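Local coordinates for protein nitroalkane oxidase (Podospora anserina, PDB 3MKH) that oxidises nitroalkanes to aldehydes or ketones with FAD, consuming oxygen and releasing nitrite and hydrogen peroxide, by way of a carbanion formed on removal of a substrate proton, at residues F358-A363 with V394-D399. Sequence-based numbering, arbitrary orientation.
With FAD (flavin-adenine dinucleotide), chain E.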
loop_
_atom_site.group_PDB
_atom_site.type_symbol
_atom_site.label_atom_id
_atom_site.label_comp_id
_atom_site.label_asym_id
_atom_site.label_seq_id
_atom_site.Cartn_x
_atom_site.Cartn_y
_atom_site.Cartn_z
ATOM N N PHE A 358 0.916 -2.349 -14.107
ATOM C CA PHE A 358 -0.187 -1.850 -13.281
ATOM C C PHE A 358 -1.267 -2.912 -13.060
ATOM O O PHE A 358 -1.702 -3.142 -11.938
ATOM C CB PHE A 358 -0.834 -0.604 -13.916
ATOM C CG PHE A 358 -2.027 -0.070 -13.143
ATOM C CD1 PHE A 358 -3.309 -0.536 -13.401
ATOM C CD2 PHE A 358 -1.859 0.873 -12.141
ATOM C CE1 PHE A 358 -4.413 -0.046 -12.691
ATOM C CE2 PHE A 358 -2.943 1.362 -11.429
ATOM C CZ PHE A 358 -4.228 0.904 -11.704
ATOM N N CYS A 359 -1.711 -3.523 -14.157
ATOM C CA CYS A 359 -2.854 -4.415 -14.147
ATOM C C CYS A 359 -2.515 -5.760 -13.500
ATOM O O CYS A 359 -3.350 -6.334 -12.804
ATOM C CB CYS A 359 -3.390 -4.636 -15.569
ATOM S SG CYS A 359 -4.013 -3.109 -16.387
ATOM N N SER A 360 -1.302 -6.261 -13.728
ATOM C CA SER A 360 -0.922 -7.546 -13.132
ATOM C C SER A 360 -0.950 -7.418 -11.615
ATOM O O SER A 360 -1.473 -8.283 -10.923
ATOM C CB SER A 360 0.460 -8.016 -13.613
ATOM O OG SER A 360 1.467 -7.098 -13.221
ATOM N N GLU A 361 -0.417 -6.319 -11.095
ATOM C CA GLU A 361 -0.321 -6.158 -9.650
ATOM C C GLU A 361 -1.674 -5.784 -9.050
ATOM O O GLU A 361 -2.029 -6.237 -7.952
ATOM C CB GLU A 361 0.794 -5.158 -9.291
ATOM C CG GLU A 361 2.166 -5.771 -9.570
ATOM C CD GLU A 361 3.342 -4.833 -9.332
ATOM O OE1 GLU A 361 3.161 -3.764 -8.704
ATOM O OE2 GLU A 361 4.458 -5.189 -9.769
ATOM N N ALA A 362 -2.444 -4.995 -9.791
ATOM C CA ALA A 362 -3.802 -4.671 -9.369
ATOM C C ALA A 362 -4.721 -5.898 -9.310
ATOM O O ALA A 362 -5.610 -5.961 -8.467
ATOM C CB ALA A 362 -4.403 -3.590 -10.256
ATOM N N ALA A 363 -4.521 -6.867 -10.203
ATOM C CA ALA A 363 -5.270 -8.130 -10.123
ATOM C C ALA A 363 -4.994 -8.925 -8.835
ATOM O O ALA A 363 -5.924 -9.436 -8.180
ATOM C CB ALA A 363 -4.999 -9.004 -11.373
ATOM N N VAL A 394 0.349 -15.188 -11.078
ATOM C CA VAL A 394 1.252 -15.387 -12.206
ATOM C C VAL A 394 1.468 -14.111 -13.051
ATOM O O VAL A 394 2.470 -13.977 -13.738
ATOM C CB VAL A 394 0.779 -16.522 -13.133
ATOM C CG1 VAL A 394 -0.144 -15.972 -14.231
ATOM C CG2 VAL A 394 1.979 -17.223 -13.730
ATOM N N LEU A 395 0.516 -13.190 -13.020
ATOM C CA LEU A 395 0.557 -12.071 -13.966
ATOM C C LEU A 395 1.785 -11.170 -13.797
ATOM O O LEU A 395 2.411 -10.798 -14.788
ATOM C CB LEU A 395 -0.752 -11.266 -13.932
ATOM C CG LEU A 395 -2.009 -12.077 -14.316
ATOM C CD1 LEU A 395 -3.227 -11.149 -14.279
ATOM C CD2 LEU A 395 -1.887 -12.741 -15.705
ATOM N N PRO A 396 2.134 -10.808 -12.549
ATOM C CA PRO A 396 3.315 -9.960 -12.374
ATOM C C PRO A 396 4.604 -10.692 -12.735
ATOM O O PRO A 396 5.542 -10.052 -13.206
ATOM C CB PRO A 396 3.289 -9.651 -10.868
ATOM C CG PRO A 396 1.842 -9.774 -10.490
ATOM C CD PRO A 396 1.398 -10.972 -11.284
ATOM N N ILE A 397 4.630 -12.015 -12.553
ATOM C CA ILE A 397 5.873 -12.779 -12.662
ATOM C C ILE A 397 6.104 -13.414 -14.027
ATOM O O ILE A 397 7.241 -13.718 -14.379
ATOM C CB ILE A 397 6.006 -13.860 -11.549
ATOM C CG1 ILE A 397 4.820 -14.830 -11.565
ATOM C CG2 ILE A 397 6.104 -13.210 -10.168
ATOM C CD1 ILE A 397 4.896 -15.888 -10.436
ATOM N N PHE A 398 5.045 -13.607 -14.808
ATOM C CA PHE A 398 5.222 -14.255 -16.100
ATOM C C PHE A 398 5.271 -13.207 -17.205
ATOM O O PHE A 398 5.216 -11.998 -16.921
ATOM C CB PHE A 398 4.197 -15.396 -16.349
ATOM C CG PHE A 398 2.886 -14.959 -16.985
ATOM C CD1 PHE A 398 2.451 -13.637 -16.926
ATOM C CD2 PHE A 398 2.074 -15.895 -17.611
ATOM C CE1 PHE A 398 1.244 -13.259 -17.499
ATOM C CE2 PHE A 398 0.854 -15.516 -18.193
ATOM C CZ PHE A 398 0.446 -14.204 -18.137
ATOM N N ASP A 399 5.442 -13.673 -18.437
ATOM C CA ASP A 399 5.557 -12.794 -19.592
ATOM C C ASP A 399 6.587 -11.685 -19.354
ATOM O O ASP A 399 6.352 -10.527 -19.711
ATOM C CB ASP A 399 4.193 -12.192 -19.924
ATOM C CG ASP A 399 4.055 -11.853 -21.399
ATOM O OD1 ASP A 399 3.866 -10.660 -21.720
ATOM O OD2 ASP A 399 4.141 -12.788 -22.230
HETATM P PA FAD E . 14.111 -14.589 -13.938
HETATM O O1A FAD E . 15.354 -14.538 -14.704
HETATM O O2A FAD E . 13.579 -15.891 -13.529
HETATM O O5B FAD E . 14.289 -13.668 -12.633
HETATM C C5B FAD E . 13.713 -14.042 -11.384
HETATM C C4B FAD E . 13.727 -12.900 -10.352
HETATM O O4B FAD E . 15.087 -12.559 -10.049
HETATM C C3B FAD E . 13.101 -11.625 -10.912
HETATM O O3B FAD E . 11.701 -11.608 -10.629
HETATM C C2B FAD E . 13.798 -10.541 -10.110
HETATM O O2B FAD E . 13.126 -10.339 -8.872
HETATM C C1B FAD E . 15.188 -11.125 -9.860
HETATM N N9A FAD E . 16.131 -10.543 -10.855
HETATM C C8A FAD E . 16.815 -11.216 -11.776
HETATM N N7A FAD E . 17.550 -10.376 -12.493
HETATM C C5A FAD E . 17.337 -9.153 -12.024
HETATM C C6A FAD E . 17.820 -7.896 -12.360
HETATM N N6A FAD E . 18.688 -7.749 -13.353
HETATM N N1A FAD E . 17.399 -6.834 -11.667
HETATM C C2A FAD E . 16.536 -6.971 -10.677
HETATM N N3A FAD E . 16.057 -8.154 -10.329
HETATM C C4A FAD E . 16.435 -9.258 -10.981
HETATM N N1 FAD E . 8.245 -18.247 -21.223
HETATM C C2 FAD E . 8.417 -18.331 -22.598
HETATM O O2 FAD E . 9.542 -18.259 -23.071
HETATM N N3 FAD E . 7.315 -18.488 -23.433
HETATM C C4 FAD E . 6.031 -18.573 -22.900
HETATM O O4 FAD E . 5.066 -18.718 -23.646
HETATM C C4X FAD E . 5.860 -18.491 -21.524
HETATM N N5 FAD E . 4.586 -18.567 -20.954
HETATM C C5X FAD E . 4.466 -18.828 -19.586
HETATM C C6 FAD E . 3.255 -19.245 -19.040
HETATM C C7 FAD E . 3.155 -19.506 -17.679
HETATM C C7M FAD E . 1.834 -19.967 -17.070
HETATM C C8 FAD E . 4.268 -19.348 -16.864
HETATM C C8M FAD E . 4.171 -19.633 -15.365
HETATM C C9 FAD E . 5.471 -18.925 -17.409
HETATM C C9A FAD E . 5.573 -18.668 -18.767
HETATM N N10 FAD E . 6.784 -18.250 -19.317
HETATM C C10 FAD E . 6.964 -18.329 -20.692
HETATM C "C1'" FAD E . 7.868 -17.711 -18.460
HETATM C "C2'" FAD E . 7.684 -16.211 -18.225
HETATM O "O2'" FAD E . 7.780 -15.510 -19.460
HETATM C "C3'" FAD E . 8.691 -15.634 -17.217
HETATM O "O3'" FAD E . 8.300 -14.304 -16.910
HETATM C "C4'" FAD E . 10.137 -15.602 -17.734
HETATM O "O4'" FAD E . 10.739 -16.881 -17.594
HETATM C "C5'" FAD E . 10.963 -14.579 -16.945
HETATM O "O5'" FAD E . 10.887 -14.822 -15.539
HETATM P P FAD E . 11.417 -13.743 -14.493
HETATM O O1P FAD E . 10.925 -12.424 -14.907
HETATM O O2P FAD E . 11.123 -14.212 -13.139
HETATM O O3P FAD E . 13.005 -13.780 -14.778
#
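Ser360 and the Leu395-Pro396 peptide meet by van der Waals contact alone, since no hydrogen bond joins 358-363 to 394-399. Ser360 CB lies 3.4 Å from Pro396 N and 3.5 Å from Leu395 CB, and the two backbones approach to 4.8 Å between the CA atoms of Ser360 and Leu395, a spacing that the small serine permits. The remaining contacts are also packing: Pro396 CG lies over the Ser360 carbonyl, 3.7 Å from Ser360 O, and meets Glu361 CG at 4.1 Å, at the contact's margin, while Leu395 CD1 lies 4.0 Å from Ala363 CB. An alanine in place of Pro396 would probably open a gap over the Ser360 carbonyl and take from Glu361 CG this one neighbour.

Polar ends are paired elsewhere. With chi1 at 62°, Ser360 OG stands between its own N and carbonyl carbon and hydrogen-bonds to Lys356 O one turn back; Glu361 carries its carboxylate to a salt bridge with Arg407. Lys356 NZ hydrogen-bonds to both Leu395 O and Phe398 O, a polar tie from helix 345-374 to the 394-399 backbone.

On the cofactor side, Ile397 O accepts a 2.8 Å hydrogen bond from FAD O3'. The Phe398 ring has Val394 CG1 4.0 Å above its centre and flavin C7 at its edge, in plane. Asp399, the inferred proton acceptor, follows directly, its OD1 in a salt bridge with Arg406 and a hydrogen bond with Ser273. Helix 345-374 thus backs the short FAD-binding turn of the C-terminal helical domain of the acyl-CoA dehydrogenase fold, which leads into the active site.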